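Local atomic coordinates of agarase (Pseudoalteromonas fuliginea, PDB entry 6XJ9), a protein that probably hydrolyses glycosidic bonds of the marine red-algal polysaccharide agarose, as a family GH50 glycoside hydrolase. Residues A[366-380]-A[392-404]. Sequence-based numbering, arbitrary orientation.
Sequences WLPDYSDTLGKHFGY and GETYSFYAANLER
Tyr-395 and Phe-378 form a non-hydrogen-bonded pair of the antiparallel beta hairpin made by strands 378-381 and 392-395, the latter also paired with strand 315-320. Gly-379 and Thr-394 are a hydrogen-bonded pair, Gly-379 N to Thr-394 O (2.9 Å) and Thr-394 N to Gly-379 O. The tight part of the contact is built round the Tyr-395 ring. Its CD1 edge points at the face of Phe-378 in a T-shaped pair, centroids 5.0 Å apart, while Pro-368 CD lies over one of its own faces in a CH-pi contact. With CG anti to the backbone N (chi1 -165°), the ring reaches to the 3-10 segment 373-377, where its hydroxyl donates to Leu-374 O at 2.7 Å. A phenylalanine at Tyr-395 would keep the ring packing but probably leave the Leu-374 carbonyl without this hydroxyl donor. On the far face of Phe-378 lies Tyr-370 CE1; the Tyr-370 hydroxyl donates to Glu-393 OE1 (2.6 Å) from above the carboxylate plane, and this buried acid also meets Arg-353 and Thr-317.

The solvent side is the outer edge, where the 3-10 segment meets helix 397-406, whose N-cap is Ser-396. Here Thr-373 and Lys-376 are exposed and Glu-403 partly so, and the Lys-376 chain bends at its last two torsions to bring NZ to the syn lone pair of Glu-403 OE2, a salt bridge of 2.5 Å. NZ also donates to Thr-373 O. Between this edge and the helix, the buried His-377 ring lies flat on the first helical turn, one face against Ala-399 C and the opposite face against Lys-376 CG. Its NE2 donates to Glu-403 OE1 at 2.6 Å, nearly along the C-O axis, with the oxygen 25° out of the imidazole plane.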
ATOM      1  N   TRP A 366      18.501 -24.452   7.627  1.00 29.62           N
ATOM      2  CA  TRP A 366      18.250 -25.123   8.897  1.00 30.01           C
ATOM      3  C   TRP A 366      17.032 -26.033   8.776  1.00 29.85           C
ATOM      4  O   TRP A 366      15.984 -25.619   8.290  1.00 30.87           O
ATOM      5  CB  TRP A 366      18.055 -24.090  10.024  1.00 30.75           C
ATOM      6  CG  TRP A 366      17.505 -24.619  11.318  1.00 31.84           C
ATOM      7  CD1 TRP A 366      18.223 -25.042  12.403  1.00 31.83           C
ATOM      8  CD2 TRP A 366      16.116 -24.755  11.689  1.00 32.89           C
ATOM      9  NE1 TRP A 366      17.384 -25.438  13.412  1.00 30.91           N
ATOM     10  CE2 TRP A 366      16.086 -25.281  13.002  1.00 34.26           C
ATOM     11  CE3 TRP A 366      14.898 -24.506  11.041  1.00 33.42           C
ATOM     12  CZ2 TRP A 366      14.889 -25.546  13.672  1.00 33.48           C
ATOM     13  CZ3 TRP A 366      13.716 -24.769  11.703  1.00 33.36           C
ATOM     14  CH2 TRP A 366      13.714 -25.280  13.004  1.00 34.10           C
ATOM     15  N   LEU A 367      17.200 -27.279   9.216  1.00 30.55           N
ATOM     16  CA  LEU A 367      16.105 -28.154   9.591  1.00 31.04           C
ATOM     17  C   LEU A 367      16.397 -28.609  11.015  1.00 32.08           C
ATOM     18  O   LEU A 367      17.562 -28.710  11.385  1.00 32.53           O
ATOM     19  CB  LEU A 367      16.081 -29.352   8.638  1.00 30.61           C
ATOM     20  CG  LEU A 367      15.617 -29.068   7.210  1.00 29.49           C
ATOM     21  CD1 LEU A 367      15.673 -30.342   6.375  1.00 28.00           C
ATOM     22  CD2 LEU A 367      14.211 -28.483   7.208  1.00 29.42           C
ATOM     23  N   PRO A 368      15.384 -28.881  11.869  1.00 32.34           N
ATOM     24  CA  PRO A 368      15.664 -29.348  13.225  1.00 32.58           C
ATOM     25  C   PRO A 368      16.000 -30.833  13.165  1.00 33.63           C
ATOM     26  O   PRO A 368      15.919 -31.447  12.101  1.00 31.79           O
ATOM     27  CB  PRO A 368      14.319 -29.142  13.928  1.00 32.21           C
ATOM     28  CG  PRO A 368      13.306 -29.378  12.823  1.00 31.89           C
ATOM     29  CD  PRO A 368      13.942 -28.778  11.587  1.00 32.26           C
ATOM     30  N   ASP A 369      16.420 -31.392  14.304  0.50 34.54           N
ATOM     31  CA  ASP A 369      16.562 -32.833  14.433  0.50 35.55           C
ATOM     32  C   ASP A 369      15.268 -33.367  15.035  0.50 33.56           C
ATOM     33  O   ASP A 369      14.531 -32.616  15.673  0.50 34.99           O
ATOM     34  CB  ASP A 369      17.825 -33.207  15.217  0.50 38.42           C
ATOM     35  CG  ASP A 369      19.112 -32.923  14.460  0.50 40.12           C
ATOM     36  OD1 ASP A 369      19.063 -32.854  13.216  0.50 40.19           O
ATOM     37  OD2 ASP A 369      20.159 -32.770  15.121  0.50 43.04           O
ATOM     38  N   TYR A 370      14.997 -34.658  14.819  1.00 31.58           N
ATOM     39  CA  TYR A 370      13.725 -35.260  15.195  1.00 34.51           C
ATOM     40  C   TYR A 370      13.500 -35.213  16.706  1.00 36.49           C
ATOM     41  O   TYR A 370      12.360 -35.298  17.158  1.00 36.93           O
ATOM     42  CB  TYR A 370      13.581 -36.676  14.637  1.00 32.94           C
ATOM     43  CG  TYR A 370      12.980 -36.765  13.257  1.00 31.44           C
ATOM     44  CD1 TYR A 370      13.670 -36.320  12.138  1.00 33.14           C
ATOM     45  CD2 TYR A 370      11.724 -37.316  13.061  1.00 31.83           C
ATOM     46  CE1 TYR A 370      13.131 -36.416  10.861  1.00 30.16           C
ATOM     47  CE2 TYR A 370      11.168 -37.413  11.794  1.00 29.99           C
ATOM     48  CZ  TYR A 370      11.870 -36.960  10.689  1.00 30.45           C
ATOM     49  OH  TYR A 370      11.330 -37.063   9.434  1.00 29.11           O
ATOM     50  N   SER A 371      14.583 -35.062  17.478  1.00 36.71           N
ATOM     51  CA  SER A 371      14.472 -35.013  18.928  1.00 38.12           C
ATOM     52  C   SER A 371      14.169 -33.595  19.408  1.00 36.06           C
ATOM     53  O   SER A 371      13.756 -33.420  20.548  1.00 37.72           O
ATOM     54  CB  SER A 371      15.699 -35.585  19.602  1.00 37.80           C
ATOM     55  OG  SER A 371      16.857 -34.840  19.253  1.00 39.66           O
ATOM     56  N   ASP A 372      14.395 -32.591  18.549  1.00 35.59           N
ATOM     57  CA  ASP A 372      14.065 -31.210  18.879  1.00 37.64           C
ATOM     58  C   ASP A 372      12.556 -31.078  19.073  1.00 35.45           C
ATOM     59  O   ASP A 372      11.795 -31.849  18.498  1.00 34.78           O
ATOM     60  CB  ASP A 372      14.535 -30.229  17.799  1.00 38.94           C
ATOM     61  CG  ASP A 372      16.043 -30.189  17.616  1.00 41.48           C
ATOM     62  OD1 ASP A 372      16.743 -30.827  18.419  1.00 45.34           O
ATOM     63  OD2 ASP A 372      16.505 -29.519  16.673  1.00 40.95           O
ATOM     64  N   THR A 373      12.143 -30.081  19.867  1.00 34.51           N
ATOM     65  CA  THR A 373      10.742 -29.703  19.998  1.00 34.74           C
ATOM     66  C   THR A 373      10.120 -29.508  18.616  1.00 34.10           C
ATOM     67  O   THR A 373       9.085 -30.106  18.315  1.00 33.29           O
ATOM     68  CB  THR A 373      10.584 -28.473  20.904  1.00 36.41           C
ATOM     69  OG1 THR A 373      10.765 -28.934  22.240  1.00 40.36           O
ATOM     70  CG2 THR A 373       9.230 -27.802  20.803  1.00 35.26           C
ATOM     71  N   LEU A 374      10.795 -28.709  17.773  1.00 32.45           N
ATOM     72  CA  LEU A 374      10.298 -28.335  16.458  1.00 32.14           C
ATOM     73  C   LEU A 374      10.477 -29.481  15.463  1.00 31.94           C
ATOM     74  O   LEU A 374      10.122 -29.355  14.287  1.00 33.61           O
ATOM     75  CB  LEU A 374      11.015 -27.062  15.994  1.00 30.26           C
ATOM     76  CG  LEU A 374      10.725 -25.802  16.818  1.00 31.28           C
ATOM     77  CD1 LEU A 374      11.522 -24.620  16.294  1.00 30.25           C
ATOM     78  CD2 LEU A 374       9.238 -25.469  16.851  1.00 31.09           C
ATOM     79  N   GLY A 375      11.015 -30.603  15.957  1.00 30.65           N
ATOM     80  CA  GLY A 375      11.143 -31.823  15.179  1.00 29.47           C
ATOM     81  C   GLY A 375       9.796 -32.494  14.917  1.00 29.16           C
ATOM     82  O   GLY A 375       9.708 -33.419  14.112  1.00 29.94           O
ATOM     83  N   LYS A 376       8.747 -32.024  15.602  1.00 26.59           N
ATOM     84  CA  LYS A 376       7.427 -32.612  15.452  1.00 27.82           C
ATOM     85  C   LYS A 376       6.784 -32.135  14.147  1.00 27.71           C
ATOM     86  O   LYS A 376       5.782 -32.696  13.716  1.00 27.79           O
ATOM     87  CB  LYS A 376       6.568 -32.338  16.691  1.00 28.04           C
ATOM     88  CG  LYS A 376       6.166 -30.887  16.915  1.00 29.49           C
ATOM     89  CD  LYS A 376       5.042 -30.711  17.936  1.00 31.72           C
ATOM     90  CE  LYS A 376       5.466 -30.979  19.366  1.00 29.48           C
ATOM     91  NZ  LYS A 376       6.479 -30.001  19.830  1.00 30.91           N
ATOM     92  N   HIS A 377       7.387 -31.121  13.510  1.00 26.50           N
ATOM     93  CA  HIS A 377       6.858 -30.566  12.272  1.00 26.83           C
ATOM     94  C   HIS A 377       7.381 -31.291  11.037  1.00 25.90           C
ATOM     95  O   HIS A 377       7.056 -30.898   9.922  1.00 27.20           O
ATOM     96  CB  HIS A 377       6.999 -29.039  12.251  1.00 27.32           C
ATOM     97  CG  HIS A 377       6.407 -28.452  13.485  1.00 26.88           C
ATOM     98  ND1 HIS A 377       5.076 -28.621  13.798  1.00 25.82           N
ATOM     99  CD2 HIS A 377       6.973 -27.805  14.526  1.00 26.86           C
ATOM    100  CE1 HIS A 377       4.832 -28.052  14.958  1.00 28.77           C
ATOM    101  NE2 HIS A 377       5.985 -27.549  15.432  1.00 27.07           N
ATOM    102  N   PHE A 378       8.173 -32.352  11.233  1.00 25.89           N
ATOM    103  CA  PHE A 378       8.465 -33.259  10.134  1.00 26.73           C
ATOM    104  C   PHE A 378       7.210 -34.064   9.806  1.00 26.96           C
ATOM    105  O   PHE A 378       6.430 -34.409  10.691  1.00 28.44           O
ATOM    106  CB  PHE A 378       9.633 -34.204  10.453  1.00 27.79           C
ATOM    107  CG  PHE A 378      11.018 -33.609  10.339  1.00 26.58           C
ATOM    108  CD1 PHE A 378      11.568 -33.305   9.100  1.00 25.90           C
ATOM    109  CD2 PHE A 378      11.785 -33.376  11.472  1.00 25.74           C
ATOM    110  CE1 PHE A 378      12.838 -32.752   8.998  1.00 24.67           C
ATOM    111  CE2 PHE A 378      13.056 -32.825  11.368  1.00 25.22           C
ATOM    112  CZ  PHE A 378      13.579 -32.511  10.134  1.00 24.77           C
ATOM    113  N   GLY A 379       7.024 -34.338   8.513  1.00 27.49           N
ATOM    114  CA  GLY A 379       5.956 -35.205   8.042  1.00 26.93           C
ATOM    115  C   GLY A 379       6.471 -36.107   6.929  1.00 27.97           C
ATOM    116  O   GLY A 379       7.677 -36.293   6.800  1.00 26.65           O
ATOM    117  N   TYR A 380       5.543 -36.660   6.142  1.00 28.57           N
ATOM    118  CA  TYR A 380       5.889 -37.520   5.031  1.00 28.39           C
ATOM    119  C   TYR A 380       4.810 -37.451   3.951  1.00 30.86           C
ATOM    120  O   TYR A 380       3.620 -37.378   4.255  1.00 29.18           O
ATOM    121  CB  TYR A 380       6.116 -38.965   5.486  1.00 28.49           C
ATOM    122  CG  TYR A 380       6.804 -39.783   4.424  1.00 28.75           C
ATOM    123  CD1 TYR A 380       8.186 -39.815   4.335  1.00 28.71           C
ATOM    124  CD2 TYR A 380       6.071 -40.464   3.462  1.00 28.96           C
ATOM    125  CE1 TYR A 380       8.828 -40.532   3.337  1.00 29.80           C
ATOM    126  CE2 TYR A 380       6.692 -41.178   2.455  1.00 28.84           C
ATOM    127  CZ  TYR A 380       8.076 -41.210   2.392  1.00 29.80           C
ATOM    128  OH  TYR A 380       8.695 -41.907   1.404  1.00 30.08           O
ATOM    129  N   GLY A 392       8.726 -38.579   0.024  1.00 31.56           N
ATOM    130  CA  GLY A 392       9.794 -38.226   0.938  1.00 29.71           C
ATOM    131  C   GLY A 392       9.303 -37.435   2.141  1.00 28.81           C
ATOM    132  O   GLY A 392       8.126 -37.083   2.250  1.00 27.72           O
ATOM    133  N   GLU A 393      10.260 -37.176   3.028  1.00 26.74           N
ATOM    134  CA  GLU A 393      10.095 -36.378   4.224  1.00 25.30           C
ATOM    135  C   GLU A 393       9.660 -34.971   3.838  1.00 24.87           C
ATOM    136  O   GLU A 393      10.101 -34.426   2.824  1.00 23.95           O
ATOM    137  CB  GLU A 393      11.442 -36.351   4.944  1.00 26.33           C
ATOM    138  CG  GLU A 393      11.480 -35.436   6.143  1.00 27.50           C
ATOM    139  CD  GLU A 393      12.845 -35.465   6.797  1.00 28.10           C
ATOM    140  OE1 GLU A 393      13.091 -36.399   7.577  1.00 26.72           O
ATOM    141  OE2 GLU A 393      13.662 -34.568   6.491  1.00 30.29           O
ATOM    142  N   THR A 394       8.782 -34.393   4.666  1.00 23.47           N
ATOM    143  CA  THR A 394       8.417 -32.999   4.490  1.00 23.34           C
ATOM    144  C   THR A 394       8.726 -32.263   5.787  1.00 23.34           C
ATOM    145  O   THR A 394       8.885 -32.894   6.829  1.00 26.83           O
ATOM    146  CB  THR A 394       6.945 -32.871   4.070  1.00 23.65           C
ATOM    147  OG1 THR A 394       6.181 -33.253   5.211  1.00 21.66           O
ATOM    148  CG2 THR A 394       6.581 -33.759   2.894  1.00 24.43           C
ATOM    149  N   TYR A 395       8.821 -30.936   5.709  1.00 23.53           N
ATOM    150  CA  TYR A 395       8.822 -30.103   6.900  1.00 23.73           C
ATOM    151  C   TYR A 395       7.818 -28.973   6.701  1.00 23.02           C
ATOM    152  O   TYR A 395       7.611 -28.550   5.573  1.00 21.93           O
ATOM    153  CB  TYR A 395      10.218 -29.565   7.217  1.00 21.81           C
ATOM    154  CG  TYR A 395      10.318 -29.017   8.618  1.00 22.67           C
ATOM    155  CD1 TYR A 395      10.176 -29.841   9.730  1.00 24.05           C
ATOM    156  CD2 TYR A 395      10.521 -27.669   8.834  1.00 23.51           C
ATOM    157  CE1 TYR A 395      10.235 -29.335  11.020  1.00 23.99           C
ATOM    158  CE2 TYR A 395      10.617 -27.149  10.116  1.00 24.26           C
ATOM    159  CZ  TYR A 395      10.468 -27.983  11.210  1.00 24.10           C
ATOM    160  OH  TYR A 395      10.544 -27.437  12.454  1.00 24.58           O
ATOM    161  N   SER A 396       7.201 -28.516   7.800  1.00 24.09           N
ATOM    162  CA  SER A 396       6.292 -27.376   7.768  1.00 22.55           C
ATOM    163  C   SER A 396       6.855 -26.194   8.562  1.00 23.90           C
ATOM    164  O   SER A 396       6.753 -26.160   9.787  1.00 24.66           O
ATOM    165  CB  SER A 396       4.926 -27.757   8.263  1.00 21.44           C
ATOM    166  OG  SER A 396       4.060 -26.631   8.200  1.00 21.62           O
ATOM    167  N   PHE A 397       7.418 -25.203   7.857  1.00 23.27           N
ATOM    168  CA  PHE A 397       7.958 -24.036   8.537  1.00 22.98           C
ATOM    169  C   PHE A 397       6.827 -23.195   9.130  1.00 25.35           C
ATOM    170  O   PHE A 397       7.012 -22.553  10.170  1.00 23.83           O
ATOM    171  CB  PHE A 397       8.902 -23.238   7.631  1.00 22.39           C
ATOM    172  CG  PHE A 397      10.204 -23.927   7.292  1.00 22.69           C
ATOM    173  CD1 PHE A 397      11.288 -23.866   8.157  1.00 22.38           C
ATOM    174  CD2 PHE A 397      10.344 -24.627   6.104  1.00 22.00           C
ATOM    175  CE1 PHE A 397      12.477 -24.510   7.842  1.00 24.52           C
ATOM    176  CE2 PHE A 397      11.535 -25.266   5.782  1.00 23.20           C
ATOM    177  CZ  PHE A 397      12.604 -25.200   6.650  1.00 24.30           C
ATOM    178  N   TYR A 398       5.654 -23.207   8.481  1.00 23.41           N
ATOM    179  CA  TYR A 398       4.532 -22.460   9.029  1.00 23.09           C
ATOM    180  C   TYR A 398       4.119 -23.046  10.379  1.00 23.02           C
ATOM    181  O   TYR A 398       3.951 -22.298  11.336  1.00 23.25           O
ATOM    182  CB  TYR A 398       3.353 -22.340   8.061  1.00 23.17           C
ATOM    183  CG  TYR A 398       2.196 -21.577   8.661  1.00 24.52           C
ATOM    184  CD1 TYR A 398       2.252 -20.197   8.815  1.00 24.20           C
ATOM    185  CD2 TYR A 398       1.076 -22.237   9.145  1.00 23.58           C
ATOM    186  CE1 TYR A 398       1.208 -19.495   9.397  1.00 23.81           C
ATOM    187  CE2 TYR A 398       0.024 -21.553   9.732  1.00 23.20           C
ATOM    188  CZ  TYR A 398       0.091 -20.176   9.858  1.00 24.36           C
ATOM    189  OH  TYR A 398      -0.943 -19.482  10.419  1.00 22.89           O
ATOM    190  N   ALA A 399       3.976 -24.373  10.459  1.00 22.71           N
ATOM    191  CA  ALA A 399       3.591 -25.018  11.708  1.00 24.48           C
ATOM    192  C   ALA A 399       4.674 -24.807  12.772  1.00 25.10           C
ATOM    193  O   ALA A 399       4.354 -24.562  13.932  1.00 24.59           O
ATOM    194  CB  ALA A 399       3.330 -26.488  11.486  1.00 25.48           C
ATOM    195  N   ALA A 400       5.954 -24.908  12.380  1.00 23.38           N
ATOM    196  CA  ALA A 400       7.040 -24.624  13.311  1.00 24.08           C
ATOM    197  C   ALA A 400       6.888 -23.215  13.892  1.00 25.74           C
ATOM    198  O   ALA A 400       7.015 -23.014  15.103  1.00 27.50           O
ATOM    199  CB  ALA A 400       8.379 -24.826  12.644  1.00 22.06           C
ATOM    200  N   ASN A 401       6.579 -22.247  13.024  1.00 24.83           N
ATOM    201  CA  ASN A 401       6.381 -20.864  13.433  1.00 24.85           C
ATOM    202  C   ASN A 401       5.221 -20.726  14.419  1.00 24.63           C
ATOM    203  O   ASN A 401       5.297 -19.908  15.338  1.00 23.62           O
ATOM    204  CB  ASN A 401       6.277 -19.932  12.228  1.00 24.76           C
ATOM    205  CG  ASN A 401       7.607 -19.795  11.522  1.00 26.29           C
ATOM    206  OD1 ASN A 401       8.663 -20.008  12.131  1.00 25.62           O
ATOM    207  ND2 ASN A 401       7.565 -19.457  10.243  1.00 24.58           N
ATOM    208  N   LEU A 402       4.163 -21.523  14.221  1.00 23.27           N
ATOM    209  CA  LEU A 402       2.999 -21.488  15.095  1.00 23.56           C
ATOM    210  C   LEU A 402       3.392 -21.909  16.508  1.00 24.31           C
ATOM    211  O   LEU A 402       2.901 -21.342  17.486  1.00 26.79           O
ATOM    212  CB  LEU A 402       1.910 -22.427  14.568  1.00 21.60           C
ATOM    213  CG  LEU A 402       1.149 -21.982  13.317  1.00 22.46           C
ATOM    214  CD1 LEU A 402      -0.013 -22.934  13.071  1.00 22.56           C
ATOM    215  CD2 LEU A 402       0.635 -20.555  13.452  1.00 20.76           C
ATOM    216  N   GLU A 403       4.218 -22.955  16.601  1.00 24.94           N
ATOM    217  CA  GLU A 403       4.636 -23.461  17.898  1.00 25.90           C
ATOM    218  C   GLU A 403       5.610 -22.479  18.544  1.00 26.29           C
ATOM    219  O   GLU A 403       5.547 -22.252  19.750  1.00 25.16           O
ATOM    220  CB  GLU A 403       5.241 -24.855  17.775  1.00 27.16           C
ATOM    221  CG  GLU A 403       5.586 -25.453  19.128  1.00 29.58           C
ATOM    222  CD  GLU A 403       6.049 -26.896  19.085  1.00 29.83           C
ATOM    223  OE1 GLU A 403       6.348 -27.388  17.983  1.00 29.09           O
ATOM    224  OE2 GLU A 403       6.105 -27.521  20.157  1.00 31.01           O
ATOM    225  N   ARG A 404       6.487 -21.877  17.728  1.00 25.89           N
ATOM    226  CA  ARG A 404       7.391 -20.850  18.225  1.00 26.75           C
ATOM    227  C   ARG A 404       6.577 -19.676  18.771  1.00 26.14           C
ATOM    228  O   ARG A 404       6.924 -19.093  19.796  1.00 26.61           O
ATOM    229  CB  ARG A 404       8.357 -20.398  17.121  1.00 28.31           C
ATOM    230  CG  ARG A 404       9.539 -21.334  16.895  1.00 30.38           C
ATOM    231  CD  ARG A 404      10.662 -20.691  16.092  1.00 32.93           C
ATOM    232  NE  ARG A 404      10.452 -20.976  14.692  1.00 35.71           N
ATOM    233  CZ  ARG A 404      11.330 -21.490  13.832  1.00 36.39           C
ATOM    234  NH1 ARG A 404      12.578 -21.762  14.186  1.00 34.64           N
ATOM    235  NH2 ARG A 404      10.942 -21.704  12.587  1.00 32.58           N
TER
HETATM  236  O   HOH W   1       5.752 -31.663   7.350  1.00 26.77           O